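Local coordinates for ABC transporter, substrate-binding protein (Streptococcus pneumoniae, PDB 5G5Y), which binds short- and long-chain fructooligosaccharides, preferring tetrasaccharides and larger, for import by an ABC transporter, at residues F220-N224 against D225-E229; V231-I234 against R235-Q238; N443-I446 against Y447-A451; E462-D465 against Y466-E469. All blocks are in the same frame, centred on the assembly; numbering follows the deposited sequence.

Contact 1 of 4, residues F220-N224 against D225-E229. With CA (calcium ion), chain D.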
# COMPACT_ATOMS: atom_id res chain seq x y z
N PHE A 220 16.84 -9.96 6.08
CA PHE A 220 15.65 -10.81 6.14
C PHE A 220 15.22 -10.91 7.59
O PHE A 220 16.01 -11.31 8.44
CB PHE A 220 15.93 -12.19 5.55
CG PHE A 220 14.71 -13.03 5.38
CD1 PHE A 220 13.83 -12.78 4.36
CD2 PHE A 220 14.47 -14.11 6.24
CE1 PHE A 220 12.72 -13.58 4.17
CE2 PHE A 220 13.34 -14.91 6.06
CZ PHE A 220 12.48 -14.63 5.02
N THR A 221 14.02 -10.47 7.90
CA THR A 221 13.64 -10.32 9.30
C THR A 221 13.28 -11.64 9.97
O THR A 221 13.39 -11.77 11.18
CB THR A 221 12.47 -9.36 9.43
OG1 THR A 221 11.42 -9.82 8.60
CG2 THR A 221 12.87 -7.95 9.01
N ALA A 222 12.84 -12.61 9.20
CA ALA A 222 12.29 -13.81 9.78
C ALA A 222 13.29 -14.94 10.11
O ALA A 222 12.87 -16.02 10.47
CB ALA A 222 11.15 -14.30 8.92
N ASP A 223 14.60 -14.68 10.01
CA ASP A 223 15.62 -15.58 10.60
C ASP A 223 16.48 -14.90 11.68
O ASP A 223 17.53 -15.41 12.02
CB ASP A 223 16.51 -16.15 9.49
CG ASP A 223 17.42 -15.10 8.85
OD1 ASP A 223 17.19 -13.87 9.12
OD2 ASP A 223 18.33 -15.51 8.10
N ASN A 224 16.02 -13.76 12.22
CA ASN A 224 16.77 -13.01 13.24
C ASN A 224 16.41 -13.55 14.64
O ASN A 224 15.26 -13.90 14.89
CB ASN A 224 16.37 -11.52 13.20
CG ASN A 224 16.89 -10.80 11.98
OD1 ASN A 224 17.87 -11.23 11.31
ND2 ASN A 224 16.29 -9.66 11.69
N ASP A 225 17.38 -13.57 15.55
CA ASP A 225 17.09 -13.86 16.96
C ASP A 225 15.96 -12.97 17.50
O ASP A 225 15.18 -13.40 18.34
CB ASP A 225 18.33 -13.65 17.81
CG ASP A 225 19.42 -14.68 17.51
OD1 ASP A 225 19.16 -15.66 16.76
OD2 ASP A 225 20.53 -14.50 18.06
N ASN A 226 15.88 -11.73 17.00
CA ASN A 226 14.83 -10.77 17.43
C ASN A 226 13.45 -11.25 17.10
O ASN A 226 12.52 -11.03 17.84
CB ASN A 226 15.03 -9.39 16.78
CG ASN A 226 16.47 -8.94 16.81
OD1 ASN A 226 17.30 -9.52 16.09
ND2 ASN A 226 16.81 -7.96 17.67
N TYR A 227 13.32 -11.88 15.93
CA TYR A 227 12.07 -12.40 15.46
C TYR A 227 11.62 -13.58 16.33
O TYR A 227 10.45 -13.69 16.65
CB TYR A 227 12.23 -12.85 14.03
CG TYR A 227 11.02 -13.39 13.35
CD1 TYR A 227 10.71 -14.73 13.45
CD2 TYR A 227 10.22 -12.59 12.51
CE1 TYR A 227 9.65 -15.26 12.75
CE2 TYR A 227 9.11 -13.12 11.84
CZ TYR A 227 8.85 -14.46 11.96
OH TYR A 227 7.78 -15.03 11.30
N LYS A 228 12.57 -14.45 16.67
CA LYS A 228 12.32 -15.55 17.61
C LYS A 228 11.78 -15.01 18.95
O LYS A 228 10.80 -15.56 19.46
CB LYS A 228 13.57 -16.42 17.78
CG LYS A 228 13.45 -17.44 18.89
CD LYS A 228 14.55 -18.47 18.85
CE LYS A 228 15.80 -18.01 19.53
NZ LYS A 228 16.64 -19.21 19.85
N GLU A 229 12.38 -13.95 19.49
CA GLU A 229 11.90 -13.33 20.72
C GLU A 229 10.48 -12.78 20.57
O GLU A 229 9.69 -12.89 21.51
CB GLU A 229 12.88 -12.26 21.27
CG GLU A 229 14.26 -12.80 21.61
CD GLU A 229 14.22 -13.93 22.65
OE1 GLU A 229 13.52 -13.79 23.67
OE2 GLU A 229 14.84 -14.97 22.40
CA CA D . 18.27 -11.65 9.09
O HOH W 1 19.19 -11.65 6.67
O HOH W 2 18.72 -16.59 14.37
O HOH W 3 20.30 -10.78 9.81
O HOH W 4 20.34 -12.96 9.54
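Asp225 opens helix 225-239 right after the calcium loop, with Asn224 at the N-cap position. Asp225 OD1 accepts from a water at 2.6 Å, and the same water also donates to Asp223 O. Asn226 comes next. Asn226 OD1 rests 3.6 Å from Asn224 CB, while its ND2 turns to Phe201 O. Tyr227 carries most of the packing. Its CG stands anti to the backbone N (chi1 -179°), which carries the ring back over the loop. Ala222 CA lies over the centre of one face, 3.7 Å from the Tyr227 ring centroid, as a CH-pi contact. Ala222 CB touches Tyr227 CE2 at 3.8 Å. The Tyr227 N-H makes a weak bond to Asn224 O. Lys228 N gives the straighter one, 3.3 Å to Asn224 O with an N-H...O angle of 165°, closing the first helical turn.

Calcium is bound by Phe220 O, by Asp223 OD1 at 2.5 Å, by Asn224 OD1 at 2.3 Å and by three waters, with Asp219 completing the site. Asn224 therefore serves two structures. Its side chain holds the metal and its carbonyl starts the helix, so calcium binding is probably coupled to the position of the helix start.

Contact 2 of 4, residues V231-I234 against R235-Q238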
# COMPACT_ATOMS: atom_id res chain seq x y z
N VAL A 231 8.19 -13.97 18.49
CA VAL A 231 7.33 -15.14 18.45
C VAL A 231 7.13 -15.68 19.87
O VAL A 231 6.00 -16.01 20.24
CB VAL A 231 7.87 -16.24 17.49
CG1 VAL A 231 6.96 -17.46 17.55
CG2 VAL A 231 7.93 -15.73 16.07
N LYS A 232 8.19 -15.72 20.66
CA LYS A 232 8.12 -16.23 22.03
C LYS A 232 7.19 -15.34 22.85
O LYS A 232 6.47 -15.84 23.71
CB LYS A 232 9.49 -16.31 22.66
CG LYS A 232 10.30 -17.44 22.04
CD LYS A 232 11.70 -17.47 22.60
CE LYS A 232 11.69 -18.02 24.00
NZ LYS A 232 13.01 -18.62 24.33
N PHE A 233 7.14 -14.05 22.53
CA PHE A 233 6.22 -13.13 23.22
C PHE A 233 4.75 -13.45 22.90
O PHE A 233 3.92 -13.58 23.80
CB PHE A 233 6.54 -11.65 22.89
CG PHE A 233 5.56 -10.69 23.48
CD1 PHE A 233 5.59 -10.40 24.86
CD2 PHE A 233 4.62 -10.05 22.69
CE1 PHE A 233 4.67 -9.53 25.42
CE2 PHE A 233 3.69 -9.15 23.26
CZ PHE A 233 3.74 -8.89 24.61
N ILE A 234 4.43 -13.63 21.61
CA ILE A 234 3.07 -13.94 21.23
C ILE A 234 2.68 -15.33 21.83
O ILE A 234 1.54 -15.50 22.32
CB ILE A 234 2.86 -13.91 19.70
CG1 ILE A 234 3.26 -12.52 19.11
CG2 ILE A 234 1.40 -14.22 19.35
CD1 ILE A 234 2.53 -11.33 19.68
N ARG A 235 3.62 -16.28 21.83
CA ARG A 235 3.41 -17.58 22.54
C ARG A 235 3.04 -17.41 24.04
O ARG A 235 2.16 -18.10 24.54
CB ARG A 235 4.62 -18.47 22.38
CG ARG A 235 4.59 -19.74 23.22
CD ARG A 235 3.44 -20.66 22.86
NE ARG A 235 3.41 -21.83 23.76
CZ ARG A 235 2.48 -22.79 23.74
NH1 ARG A 235 1.50 -22.77 22.87
NH2 ARG A 235 2.54 -23.78 24.63
N GLN A 236 3.72 -16.52 24.73
CA GLN A 236 3.36 -16.16 26.11
C GLN A 236 1.93 -15.70 26.21
O GLN A 236 1.21 -16.16 27.10
CB GLN A 236 4.25 -15.07 26.67
CG GLN A 236 5.67 -15.46 27.01
CD GLN A 236 6.43 -14.23 27.53
OE1 GLN A 236 7.06 -13.50 26.76
NE2 GLN A 236 6.34 -13.98 28.83
N LEU A 237 1.49 -14.84 25.29
CA LEU A 237 0.08 -14.43 25.26
C LEU A 237 -0.84 -15.61 25.06
O LEU A 237 -1.89 -15.69 25.73
CB LEU A 237 -0.24 -13.39 24.17
CG LEU A 237 0.62 -12.15 24.19
CD1 LEU A 237 0.17 -11.17 23.09
CD2 LEU A 237 0.64 -11.49 25.55
N GLN A 238 -0.50 -16.51 24.14
CA GLN A 238 -1.31 -17.67 23.89
C GLN A 238 -1.41 -18.54 25.16
O GLN A 238 -2.51 -19.03 25.50
CB GLN A 238 -0.74 -18.51 22.74
CG GLN A 238 -1.48 -19.82 22.44
CD GLN A 238 -2.89 -19.64 21.91
OE1 GLN A 238 -3.29 -18.56 21.44
NE2 GLN A 238 -3.65 -20.72 21.94
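Leu237 packs against Phe233 and Ile234, the residues four and three positions earlier on helix 225-239. Leu237 CB sits 3.3 Å from Ile234 O. Leu237 CG lies anti to its own carbonyl carbon (chi1 -54°), and this turns it back along the helix to 3.6 Å from Phe233 O. There the chain forks. Leu237 CD1 reaches between two side chains, with Phe233 CE2 at 4.1 Å and Ile234 CD1 at 4.2 Å. CD2 is directed to Phe233 CZ. CD1 meets the Phe233 ring obliquely, in apolar contact.

Gln236 approaches the other end of the same ring. Its chain is extended beyond CG, and Gln236 CG passes 3.4 Å from Lys232 O. Gln236 OE1 then comes to 3.9 Å from Phe233 CD1, with the amide plane nearly perpendicular to the ring, at 86°. Below the side chains the backbone is regular. Arg235, Gln236, Leu237 and Gln238 each donate to the carbonyl four residues back; Arg235 N to Val231 O is the straightest, at 171°.

The contact is plain helical packing away from the calcium site. Phe233 and Leu237 both pack against helix 157-169, touching Ile161. Val231 and Ile234 face helix 429-455, where Ile234 meets Ile454. Lys232 forms a salt bridge with Asp460 at the start of helix 459-472. Arg235 pairs with Glu239, one turn on in the same helix, and also reaches the carbonyl of Ile454 on helix 429-455. Helix 225-239 thus lies between helix 157-169 and the C-terminal helices.

Contact 3 of 4, residues N443-I446 against Y447-A451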
# COMPACT_ATOMS: atom_id res chain seq x y z
N ASN A 443 7.00 -18.51 1.62
CA ASN A 443 6.13 -17.55 2.32
C ASN A 443 5.13 -18.24 3.23
O ASN A 443 5.02 -17.91 4.43
CB ASN A 443 5.44 -16.58 1.36
CG ASN A 443 6.40 -15.51 0.84
OD1 ASN A 443 7.57 -15.47 1.24
ND2 ASN A 443 5.92 -14.66 -0.05
N ASP A 444 4.42 -19.22 2.70
CA ASP A 444 3.43 -19.97 3.49
C ASP A 444 4.11 -20.75 4.59
O ASP A 444 3.58 -20.84 5.68
CB ASP A 444 2.57 -20.90 2.61
CG ASP A 444 1.58 -20.14 1.68
OD1 ASP A 444 1.13 -19.04 2.02
OD2 ASP A 444 1.22 -20.67 0.60
N TYR A 445 5.30 -21.28 4.32
CA TYR A 445 6.11 -22.00 5.34
C TYR A 445 6.46 -21.12 6.55
O TYR A 445 6.36 -21.52 7.72
CB TYR A 445 7.38 -22.57 4.70
CG TYR A 445 8.35 -23.18 5.67
CD1 TYR A 445 8.09 -24.42 6.27
CD2 TYR A 445 9.51 -22.52 6.02
CE1 TYR A 445 8.98 -24.96 7.18
CE2 TYR A 445 10.40 -23.04 6.93
CZ TYR A 445 10.13 -24.27 7.52
OH TYR A 445 11.02 -24.80 8.45
N ILE A 446 6.92 -19.90 6.26
CA ILE A 446 7.23 -18.95 7.31
C ILE A 446 6.01 -18.72 8.24
O ILE A 446 6.11 -18.76 9.48
CB ILE A 446 7.73 -17.62 6.71
CG1 ILE A 446 9.15 -17.79 6.16
CG2 ILE A 446 7.70 -16.49 7.77
CD1 ILE A 446 9.54 -16.71 5.21
N TYR A 447 4.85 -18.50 7.64
CA TYR A 447 3.64 -18.29 8.45
C TYR A 447 3.16 -19.57 9.14
O TYR A 447 2.64 -19.50 10.23
CB TYR A 447 2.54 -17.64 7.65
CG TYR A 447 2.77 -16.14 7.39
CD1 TYR A 447 3.16 -15.26 8.40
CD2 TYR A 447 2.59 -15.60 6.12
CE1 TYR A 447 3.38 -13.91 8.14
CE2 TYR A 447 2.80 -14.25 5.85
CZ TYR A 447 3.19 -13.41 6.88
OH TYR A 447 3.37 -12.07 6.63
N ARG A 448 3.32 -20.71 8.50
CA ARG A 448 2.92 -21.97 9.14
C ARG A 448 3.73 -22.21 10.42
O ARG A 448 3.17 -22.50 11.47
CB ARG A 448 3.07 -23.16 8.19
CG ARG A 448 2.60 -24.48 8.84
CD ARG A 448 2.65 -25.67 7.90
NE ARG A 448 3.99 -26.08 7.45
CZ ARG A 448 4.85 -26.85 8.13
NH1 ARG A 448 4.60 -27.28 9.37
NH2 ARG A 448 6.00 -27.20 7.55
N LYS A 449 5.05 -22.05 10.36
CA LYS A 449 5.89 -22.27 11.51
C LYS A 449 5.58 -21.24 12.61
O LYS A 449 5.48 -21.60 13.78
CB LYS A 449 7.37 -22.23 11.12
CG LYS A 449 7.78 -23.35 10.17
CD LYS A 449 7.48 -24.75 10.70
CE LYS A 449 8.12 -24.97 12.05
NZ LYS A 449 7.97 -26.38 12.46
N ARG A 450 5.38 -19.99 12.20
CA ARG A 450 5.05 -18.94 13.14
C ARG A 450 3.75 -19.28 13.92
O ARG A 450 3.70 -19.12 15.15
CB ARG A 450 4.99 -17.59 12.43
CG ARG A 450 5.01 -16.39 13.32
CD ARG A 450 4.65 -15.12 12.54
NE ARG A 450 3.23 -15.03 12.21
CZ ARG A 450 2.58 -13.91 11.86
NH1 ARG A 450 3.21 -12.74 11.76
NH2 ARG A 450 1.28 -13.96 11.65
N ALA A 451 2.73 -19.74 13.21
CA ALA A 451 1.45 -20.09 13.81
C ALA A 451 1.65 -21.29 14.76
O ALA A 451 1.12 -21.28 15.87
CB ALA A 451 0.43 -20.41 12.73
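The Tyr445 ring has Lys449 CG over one face and Arg448 NH2 at its edge, near the ring plane. Lys449 CG is 3.9 Å from the Tyr445 ring centroid, offset toward the rim, in a CH-pi contact. The Lys449 chain bends at chi2 (-56°) and again at chi3, which lays Lys449 CD near the ring as well, 3.8 Å from Tyr445 CE1. Its NZ then forms salt bridges with Glu452 and Glu462. Arg448 NH2 comes to 3.7 Å from Tyr445 CD1. The guanidinium plane is turned 64° from the ring, so the two groups do not stack. Arg448 NH1 pairs with Glu452.

The Arg450 guanidinium has a flat partner too. Tyr447 CD1 sits 3.7 Å above the centre of its plane, and Arg450 NH2 forms a salt bridge with Asp193. Tyr447 OH is hydrogen-bonded to Asn189.

Four backbone bonds, from the N-H of residues 447 to 450 to the carbonyls four back, hold the turn; Arg448 N to Asp444 O is short at 2.8 Å. Ile446, on the buried side, packs on Phe220 and Tyr227. This is the i to i+3 and i to i+4 side-chain pattern of an alpha helix, here in helix 429-455, which packs beside the second calcium-binding loop.

Contact 4 of 4, residues E462-D465 against Y466-E469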
# COMPACT_ATOMS: atom_id res chain seq x y z
N GLU A 462 13.18 -26.00 17.47
CA GLU A 462 12.93 -26.09 16.05
C GLU A 462 13.60 -24.97 15.25
O GLU A 462 13.65 -25.06 14.01
CB GLU A 462 11.41 -26.02 15.80
CG GLU A 462 10.67 -27.24 16.32
CD GLU A 462 9.18 -27.26 16.00
OE1 GLU A 462 8.69 -26.41 15.19
OE2 GLU A 462 8.51 -28.18 16.52
N TRP A 463 14.09 -23.95 15.94
CA TRP A 463 14.61 -22.73 15.29
C TRP A 463 15.74 -23.00 14.30
O TRP A 463 15.68 -22.54 13.15
CB TRP A 463 14.99 -21.69 16.34
CG TRP A 463 15.48 -20.37 15.78
CD1 TRP A 463 16.76 -19.91 15.78
CD2 TRP A 463 14.68 -19.36 15.17
NE1 TRP A 463 16.81 -18.66 15.19
CE2 TRP A 463 15.55 -18.30 14.81
CE3 TRP A 463 13.31 -19.24 14.89
CZ2 TRP A 463 15.08 -17.14 14.19
CZ3 TRP A 463 12.85 -18.08 14.29
CH2 TRP A 463 13.74 -17.05 13.94
N ASP A 464 16.75 -23.75 14.74
CA ASP A 464 17.93 -24.00 13.89
C ASP A 464 17.56 -24.77 12.62
O ASP A 464 18.00 -24.38 11.51
CB ASP A 464 19.08 -24.69 14.66
CG ASP A 464 19.86 -23.73 15.56
OD1 ASP A 464 19.64 -22.49 15.53
OD2 ASP A 464 20.73 -24.23 16.30
N ASP A 465 16.71 -25.79 12.73
CA ASP A 465 16.29 -26.52 11.52
C ASP A 465 15.43 -25.66 10.57
O ASP A 465 15.44 -25.84 9.36
CB ASP A 465 15.50 -27.79 11.83
CG ASP A 465 16.38 -28.94 12.33
OD1 ASP A 465 17.61 -28.87 12.25
OD2 ASP A 465 15.82 -29.93 12.82
N TYR A 466 14.64 -24.77 11.15
CA TYR A 466 13.83 -23.85 10.37
C TYR A 466 14.69 -22.96 9.51
O TYR A 466 14.41 -22.80 8.34
CB TYR A 466 12.94 -23.03 11.29
CG TYR A 466 12.47 -21.66 10.82
CD1 TYR A 466 11.31 -21.52 10.05
CD2 TYR A 466 13.11 -20.49 11.26
CE1 TYR A 466 10.82 -20.26 9.66
CE2 TYR A 466 12.63 -19.24 10.90
CZ TYR A 466 11.49 -19.12 10.10
OH TYR A 466 11.00 -17.90 9.79
N LYS A 467 15.74 -22.38 10.10
CA LYS A 467 16.66 -21.57 9.31
C LYS A 467 17.34 -22.38 8.20
O LYS A 467 17.47 -21.89 7.09
CB LYS A 467 17.71 -20.91 10.20
CG LYS A 467 17.12 -19.85 11.11
CD LYS A 467 18.19 -19.02 11.81
CE LYS A 467 19.03 -19.82 12.80
NZ LYS A 467 20.10 -18.94 13.32
N LYS A 468 17.68 -23.64 8.48
CA LYS A 468 18.21 -24.52 7.44
C LYS A 468 17.21 -24.76 6.29
O LYS A 468 17.60 -24.85 5.12
CB LYS A 468 18.60 -25.90 8.05
CG LYS A 468 19.79 -25.85 8.99
CD LYS A 468 20.10 -27.27 9.47
CE LYS A 468 21.08 -27.32 10.63
NZ LYS A 468 22.14 -26.29 10.49
N GLU A 469 15.94 -24.89 6.64
CA GLU A 469 14.88 -25.09 5.67
C GLU A 469 14.74 -23.84 4.76
O GLU A 469 14.58 -23.95 3.56
CB GLU A 469 13.57 -25.39 6.40
CG GLU A 469 12.66 -26.26 5.65
CD GLU A 469 13.23 -27.65 5.36
OE1 GLU A 469 14.09 -28.21 6.06
OE2 GLU A 469 12.71 -28.20 4.43
O HOH W 2 18.72 -16.59 14.37
O HOH W 5 21.01 -20.33 15.49
O HOH W 6 15.98 -28.26 8.14
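Trp463 and Tyr466 meet obliquely. Their planes are 35° apart and the centroid of the Tyr466 ring is 5.1 Å from that of the Trp463 six-membered ring, so the pair is neither a stack nor T-shaped. Tyr466 CD2 lies above the rim of the indole, and Tyr466 CE2 comes to 3.6 Å from Trp463 CZ3. Trp463 CG is anti to the backbone N (chi1 -178°), which swings the indole outward from the helix, where Tyr466 and Lys467 come over one face.

Lys467 crosses the pyrrole end of the same indole. Its CG is over the same face as Tyr466 CD2, and Lys467 CE lies 3.5 Å from Trp463 NE1. The bend at chi3 (-66°) brings NZ round to two waters. One accepts from Trp463 NE1 and from Lys467 NZ. The other accepts from NZ and donates to Asp464 OD1. Asp464 and Lys467 run side by side, pointing the same way, but Asp464 OD1 is 4.2 Å from Lys467 NZ. This second water links the two groups, which do not pair directly.

Asp465 and Lys468 cross without charge contact. A further water bridges Asp465 O and Glu469 OE1, donating to both. Glu469 N also bonds to Asp465 O, at 2.9 Å, so this carbonyl accepts twice.

Helix 459-472 lies against two other helices. Trp463 touches Tyr227 of helix 225-239, and Lys228 makes a cation-pi contact with Trp463. Tyr466 packs on Ile446 of helix 429-455, meets Trp453 edge-to-face and bonds through OH to Ala222 O of the calcium loop. Glu462 binds Lys449 and Trp453 of helix 429-455, while Asp464, Asp465 and Lys468 are on the exposed side.

Contacts 1 and 2 are the more buried, with four buried residues each and none exposed in contact 2. Contacts 3 and 4 lie nearer the surface, with two buried residues each and two and three exposed. Contacts 1 and 2 share helix 225-239, one at its start and the other farther along. Contacts 3 and 4 lie on successive helices, 429-455 and 459-472, joined by charge pairing and packing. Contact 1 touches both of these. Contact 2 meets contact 3 through Val231 and Arg450, and does not touch contact 4. The chemistry differs accordingly. Metal ligation marks contact 1, apolar packing contact 2, aromatic and charged groups contact 3, and a water-bridged, largely charged outer face contact 4.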